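Local coordinates for insecticidal protein (Brevibacillus laterosporus, PDB 7ML9) that is a putative beta-pore-forming toxin active against the western corn rootworm, probably inserting a beta-barrel into target-cell membranes as aerolysin-like relatives do, at residues Thr153-Phe158 / Glu166-Tyr171; Asp34-Asp39 / Gly225-Val230. One frame throughout, in Å; residues are numbered along the deposited sequence.

Contact 1 (Thr153-Phe158 / Glu166-Tyr171); sequences TATMKF and EASTEY
Thr153 opens the pairing with its hydroxyl in the crowded position between backbone N and carbonyl carbon (chi1 59°), from where OG1 reaches OE2 of Glu170 in a weak hydrogen bond of 3.5 Å; the two side chains cross obliquely. Ala154 begins the regular ladder. Its N donates to Tyr171 O and its O receives Tyr171 N at 2.8 Å, both bonds in the plane of the accepting carbonyl. Thr155, a non-hydrogen-bonded partner of Glu170, turns to the more exposed face, where its OG1 lies against CG of the glutamate and its CG2 against Ser168 CB. Met156 drops to the buried face. Its N-H points at Thr169 O almost perfectly straight (174°, 2.8 Å), whereas the return bond from Thr169 N to Met156 O is more bent. The thioether chain, folded at chi2 and chi3, brings CE beside Thr169 CG2, while CB meets the edge of the Tyr171 ring at CE2. Together the strands form the antiparallel beta hairpin 153-160/165-172, a two-stranded sheet laid by this buried face on the long strands of the body. In aerolysin-type toxins of the ETX/MTX2 family an amphipathic hairpin from each subunit contributes to the transmembrane barrel, and this one is consistent with that role. Thr169 OG1 is held by Asn140 of strand 130-147. Lys157 stays on the exposed face with Ser168, and its bent chain crosses Glu166 at about a right angle, so that NZ makes a loose salt bridge with OE1 at 3.6 Å. Phe158, again in the crowded rotamer (chi1 50°), swings its ring back over its neighbour: Ala167 CB makes a CH-pi contact 4.2 Å from the ring centroid, and Ala167 N bonds to Phe158 O at 2.9 Å. Phe275 meets the same ring from the body.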
loop_
_atom_site.group_PDB
_atom_site.type_symbol
_atom_site.label_atom_id
_atom_site.label_comp_id
_atom_site.label_asym_id
_atom_site.label_seq_id
_atom_site.Cartn_x
_atom_site.Cartn_y
_atom_site.Cartn_z
ATOM N N THR A 153 -5.765 -4.633 -10.013
ATOM C CA THR A 153 -4.617 -4.831 -9.139
ATOM C C THR A 153 -3.568 -3.794 -9.483
ATOM O O THR A 153 -3.536 -3.246 -10.591
ATOM C CB THR A 153 -3.979 -6.237 -9.279
ATOM O OG1 THR A 153 -3.546 -6.441 -10.629
ATOM C CG2 THR A 153 -4.944 -7.329 -8.885
ATOM N N ALA A 154 -2.695 -3.530 -8.514
ATOM C CA ALA A 154 -1.575 -2.636 -8.751
ATOM C C ALA A 154 -0.479 -2.987 -7.757
ATOM O O ALA A 154 -0.760 -3.320 -6.600
ATOM C CB ALA A 154 -1.965 -1.155 -8.619
ATOM N N THR A 155 0.759 -2.895 -8.218
ATOM C CA THR A 155 1.923 -3.210 -7.405
ATOM C C THR A 155 2.526 -1.931 -6.863
ATOM O O THR A 155 2.702 -0.954 -7.600
ATOM C CB THR A 155 2.954 -3.981 -8.222
ATOM O OG1 THR A 155 2.377 -5.240 -8.580
ATOM C CG2 THR A 155 4.230 -4.201 -7.404
ATOM N N MET A 156 2.818 -1.932 -5.572
ATOM C CA MET A 156 3.420 -0.791 -4.911
ATOM C C MET A 156 4.796 -1.183 -4.396
ATOM O O MET A 156 4.959 -2.250 -3.804
ATOM C CB MET A 156 2.557 -0.308 -3.755
ATOM C CG MET A 156 2.949 1.072 -3.330
ATOM S SD MET A 156 2.675 1.300 -1.587
ATOM C CE MET A 156 3.639 -0.021 -0.909
ATOM N N LYS A 157 5.776 -0.314 -4.623
ATOM C CA LYS A 157 7.141 -0.520 -4.158
ATOM C C LYS A 157 7.475 0.462 -3.046
ATOM O O LYS A 157 7.045 1.618 -3.071
ATOM C CB LYS A 157 8.144 -0.366 -5.301
ATOM C CG LYS A 157 7.894 -1.313 -6.461
ATOM C CD LYS A 157 8.379 -0.728 -7.789
ATOM C CE LYS A 157 9.632 0.124 -7.634
ATOM N NZ LYS A 157 10.756 -0.630 -7.007
ATOM N N PHE A 158 8.250 -0.002 -2.076
ATOM C CA PHE A 158 8.632 0.804 -0.935
ATOM C C PHE A 158 10.049 0.435 -0.529
ATOM O O PHE A 158 10.470 -0.712 -0.715
ATOM C CB PHE A 158 7.674 0.597 0.250
ATOM C CG PHE A 158 7.427 -0.849 0.599
ATOM C CD1 PHE A 158 6.546 -1.621 -0.146
ATOM C CD2 PHE A 158 8.060 -1.431 1.687
ATOM C CE1 PHE A 158 6.304 -2.946 0.182
ATOM C CE2 PHE A 158 7.825 -2.762 2.023
ATOM C CZ PHE A 158 6.948 -3.520 1.270
ATOM N N GLU A 166 14.775 -2.358 -1.922
ATOM C CA GLU A 166 13.428 -2.089 -2.402
ATOM C C GLU A 166 12.596 -3.360 -2.323
ATOM O O GLU A 166 13.061 -4.439 -2.703
ATOM C CB GLU A 166 13.449 -1.573 -3.844
ATOM C CG GLU A 166 12.178 -0.831 -4.262
ATOM C CD GLU A 166 12.354 0.684 -4.320
ATOM O OE1 GLU A 166 13.207 1.155 -5.107
ATOM O OE2 GLU A 166 11.633 1.402 -3.588
ATOM N N ALA A 167 11.370 -3.231 -1.817
ATOM C CA ALA A 167 10.413 -4.329 -1.753
ATOM C C ALA A 167 9.100 -3.886 -2.393
ATOM O O ALA A 167 8.888 -2.700 -2.656
ATOM C CB ALA A 167 10.176 -4.786 -0.309
ATOM N N SER A 168 8.207 -4.846 -2.636
ATOM C CA SER A 168 6.960 -4.541 -3.328
ATOM C C SER A 168 5.841 -5.449 -2.833
ATOM O O SER A 168 6.067 -6.440 -2.133
ATOM C CB SER A 168 7.111 -4.664 -4.845
ATOM O OG SER A 168 7.220 -6.022 -5.222
ATOM N N THR A 169 4.614 -5.087 -3.209
ATOM C CA THR A 169 3.424 -5.799 -2.770
ATOM C C THR A 169 2.308 -5.422 -3.739
ATOM O O THR A 169 2.276 -4.301 -4.247
ATOM C CB THR A 169 3.069 -5.446 -1.320
ATOM O OG1 THR A 169 2.041 -6.313 -0.829
ATOM C CG2 THR A 169 2.613 -3.977 -1.182
ATOM N N GLU A 170 1.433 -6.377 -4.025
ATOM C CA GLU A 170 0.389 -6.205 -5.029
ATOM C C GLU A 170 -0.965 -6.099 -4.340
ATOM O O GLU A 170 -1.386 -7.024 -3.633
ATOM C CB GLU A 170 0.386 -7.352 -6.040
ATOM C CG GLU A 170 -0.594 -7.119 -7.185
ATOM C CD GLU A 170 -0.507 -8.175 -8.271
ATOM O OE1 GLU A 170 -0.396 -9.373 -7.927
ATOM O OE2 GLU A 170 -0.541 -7.801 -9.467
ATOM N N TYR A 171 -1.634 -4.966 -4.535
ATOM C CA TYR A 171 -2.956 -4.750 -3.972
ATOM C C TYR A 171 -4.018 -5.239 -4.941
ATOM O O TYR A 171 -3.917 -5.014 -6.150
ATOM C CB TYR A 171 -3.194 -3.262 -3.689
ATOM C CG TYR A 171 -2.486 -2.770 -2.466
ATOM C CD1 TYR A 171 -3.069 -2.879 -1.218
ATOM C CD2 TYR A 171 -1.223 -2.214 -2.559
ATOM C CE1 TYR A 171 -2.414 -2.436 -0.092
ATOM C CE2 TYR A 171 -0.562 -1.771 -1.442
ATOM C CZ TYR A 171 -1.158 -1.887 -0.216
ATOM O OH TYR A 171 -0.498 -1.440 0.905
#

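Contact 2 (Asp34-Asp39 / Gly225-Val230); sequences DLARED and GIAWRV. With EDO (1,2-ethanediol), chain H.
Ala36 and Ala227 bring a helix and a strand close by having almost no side chain to keep them apart: their CB atoms touch at 3.8 Å, and the axes of segments 34-39 and 225-229 come within 7.5 Å. Both methyls point across the interface. Ala36 CB also rests against the carbonyl O of Trp228 and, at 3.7 Å, against CD of Arg229, so one methyl fills the angle between the strand backbone and the arginine stem. Next to this close apolar fit lies the polar half of the contact. Arg229 leaves the strand with CG anti to the carbonyl carbon and then bends at both chi2 and chi3, folding its chain along the helix backbone until the guanidinium lies beside Asp39. The segments belong to helix 28-48 and to the last part of strand 201-229, in the head of this elongated toxin of the ETX/MTX2 family, and their short axes cross at 44°; strand 238-241 and helix 242-252 lie alongside. Asp39, with CG anti to its backbone N (chi1 -175°), offers one oxygen, OD2, to both nitrogens of a side-on salt bridge. Arg229 NE meets OD2 at 2.9 Å from above the carboxylate plane, and NH2 meets it at 3.2 Å nearly along the C-O axis. The oxygen lies close to the guanidinium plane, and the two flat groups are turned only 25° apart. The other oxygen, OD1, pairs with Lys248 of helix 242-252, and two cations around one carboxylate should favour its charged form. Beyond the carboxylate, protein gives way in part to a small solute: a 1,2-ethanediol, probably from the crystallisation liquor, whose O1 hydroxyl is a third donor to Asp39 OD2, at 2.6 Å. That diol is hydrogen-bonded to Lys248 as well.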
loop_
_atom_site.group_PDB
_atom_site.type_symbol
_atom_site.label_atom_id
_atom_site.label_comp_id
_atom_site.label_asym_id
_atom_site.label_seq_id
_atom_site.Cartn_x
_atom_site.Cartn_y
_atom_site.Cartn_z
ATOM N N ASP A 34 -24.543 8.705 -9.594
ATOM C CA ASP A 34 -25.018 9.776 -8.723
ATOM C C ASP A 34 -24.454 11.120 -9.157
ATOM O O ASP A 34 -25.141 12.144 -9.049
ATOM C CB ASP A 34 -24.664 9.496 -7.262
ATOM C CG ASP A 34 -25.182 10.582 -6.321
ATOM O OD1 ASP A 34 -26.372 10.540 -5.936
ATOM O OD2 ASP A 34 -24.401 11.495 -5.982
ATOM N N LEU A 35 -23.214 11.137 -9.657
ATOM C CA LEU A 35 -22.657 12.364 -10.220
ATOM C C LEU A 35 -23.564 12.932 -11.318
ATOM O O LEU A 35 -23.821 14.147 -11.364
ATOM C CB LEU A 35 -21.257 12.089 -10.772
ATOM C CG LEU A 35 -20.502 13.258 -11.392
ATOM C CD1 LEU A 35 -20.200 14.280 -10.299
ATOM C CD2 LEU A 35 -19.198 12.756 -12.067
ATOM N N ALA A 36 -24.035 12.069 -12.232
ATOM C CA ALA A 36 -24.966 12.537 -13.268
ATOM C C ALA A 36 -26.261 13.062 -12.652
ATOM O O ALA A 36 -26.767 14.116 -13.059
ATOM C CB ALA A 36 -25.264 11.420 -14.283
ATOM N N ARG A 37 -26.807 12.351 -11.662
ATOM C CA ARG A 37 -28.025 12.811 -10.997
ATOM C C ARG A 37 -27.813 14.147 -10.282
ATOM O O ARG A 37 -28.733 14.971 -10.224
ATOM C CB ARG A 37 -28.521 11.752 -10.007
ATOM C CG ARG A 37 -28.906 10.412 -10.668
ATOM C CD ARG A 37 -29.172 9.327 -9.632
ATOM N NE ARG A 37 -29.400 8.049 -10.297
ATOM C CZ ARG A 37 -28.750 6.921 -10.020
ATOM N NH1 ARG A 37 -27.826 6.894 -9.055
ATOM N NH2 ARG A 37 -29.040 5.813 -10.703
ATOM N N GLU A 38 -26.622 14.373 -9.713
ATOM C CA GLU A 38 -26.359 15.639 -9.019
ATOM C C GLU A 38 -26.386 16.806 -9.990
ATOM O O GLU A 38 -27.005 17.839 -9.717
ATOM C CB GLU A 38 -25.001 15.608 -8.297
ATOM C CG GLU A 38 -24.882 14.549 -7.245
ATOM C CD GLU A 38 -25.470 14.972 -5.917
ATOM O OE1 GLU A 38 -25.912 16.138 -5.807
ATOM O OE2 GLU A 38 -25.477 14.141 -4.982
ATOM N N ASP A 39 -25.701 16.663 -11.126
ATOM C CA ASP A 39 -25.677 17.726 -12.125
ATOM C C ASP A 39 -27.080 18.010 -12.645
ATOM O O ASP A 39 -27.477 19.173 -12.786
ATOM C CB ASP A 39 -24.749 17.328 -13.268
ATOM C CG ASP A 39 -24.574 18.430 -14.311
ATOM O OD1 ASP A 39 -24.760 19.628 -14.007
ATOM O OD2 ASP A 39 -24.215 18.091 -15.446
ATOM N N GLY A 225 -15.768 7.955 -18.979
ATOM C CA GLY A 225 -17.208 7.794 -19.089
ATOM C C GLY A 225 -17.895 9.083 -19.482
ATOM O O GLY A 225 -17.299 10.164 -19.486
ATOM N N ILE A 226 -19.182 8.933 -19.814
ATOM C CA ILE A 226 -20.063 10.013 -20.259
ATOM C C ILE A 226 -21.286 10.009 -19.354
ATOM O O ILE A 226 -21.957 8.977 -19.231
ATOM C CB ILE A 226 -20.509 9.828 -21.725
ATOM C CG1 ILE A 226 -19.323 9.729 -22.683
ATOM C CG2 ILE A 226 -21.464 10.961 -22.139
ATOM C CD1 ILE A 226 -18.454 10.971 -22.697
ATOM N N ALA A 227 -21.591 11.154 -18.732
ATOM C CA ALA A 227 -22.711 11.241 -17.800
ATOM C C ALA A 227 -23.957 11.761 -18.514
ATOM O O ALA A 227 -23.899 12.801 -19.184
ATOM C CB ALA A 227 -22.383 12.151 -16.613
ATOM N N TRP A 228 -25.084 11.070 -18.331
ATOM C CA TRP A 228 -26.312 11.372 -19.071
ATOM C C TRP A 228 -27.322 12.008 -18.131
ATOM O O TRP A 228 -27.639 11.447 -17.073
ATOM C CB TRP A 228 -26.881 10.101 -19.745
ATOM C CG TRP A 228 -26.058 9.711 -20.925
ATOM C CD1 TRP A 228 -24.892 8.977 -20.911
ATOM C CD2 TRP A 228 -26.278 10.085 -22.291
ATOM N NE1 TRP A 228 -24.385 8.885 -22.182
ATOM C CE2 TRP A 228 -25.217 9.554 -23.045
ATOM C CE3 TRP A 228 -27.273 10.820 -22.947
ATOM C CZ2 TRP A 228 -25.128 9.723 -24.428
ATOM C CZ3 TRP A 228 -27.178 10.992 -24.313
ATOM C CH2 TRP A 228 -26.117 10.443 -25.040
ATOM N N ARG A 229 -27.830 13.187 -18.521
ATOM C CA ARG A 229 -28.742 13.971 -17.703
ATOM C C ARG A 229 -29.768 14.644 -18.611
ATOM O O ARG A 229 -29.445 15.038 -19.732
ATOM C CB ARG A 229 -28.026 15.107 -16.920
ATOM C CG ARG A 229 -27.109 14.689 -15.805
ATOM C CD ARG A 229 -25.677 14.479 -16.288
ATOM N NE ARG A 229 -25.073 15.695 -16.800
ATOM C CZ ARG A 229 -24.667 15.837 -18.054
ATOM N NH1 ARG A 229 -24.812 14.829 -18.913
ATOM N NH2 ARG A 229 -24.136 16.983 -18.455
ATOM N N VAL A 230 -30.987 14.809 -18.121
ATOM C CA VAL A 230 -31.843 15.787 -18.785
ATOM C C VAL A 230 -31.487 17.158 -18.239
ATOM O O VAL A 230 -31.084 17.305 -17.079
ATOM C CB VAL A 230 -33.341 15.489 -18.629
ATOM C CG1 VAL A 230 -33.714 14.281 -19.486
ATOM C CG2 VAL A 230 -33.723 15.302 -17.170
HETATM C C1 EDO H . -22.674 20.325 -17.826
HETATM O O1 EDO H . -23.565 20.263 -16.703
HETATM C C2 EDO H . -21.228 20.281 -17.349
HETATM O O2 EDO H . -20.412 20.889 -18.353
#

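In the fold
From the N terminus the chain first enters helix 28-48, whose middle waits more than half the chain for its partner. Long strands then carry the chain away from the head and into the body, where contact 1 closes a short loop: seven residues separate its segments, and the hairpin 153-160/165-172 is complete. Only afterwards does strand 201-229 bring the chain back to the helix, closing contact 2 across 185 intervening residues. The local loop therefore sits wholly within the long one, without crossing. The centres of the two contacts are 34 Å apart and their nearest atoms about 18 Å, yet strand 201-229 serves both, underlying the hairpin through Ile213, Ala217 and Leu219 before reaching the head.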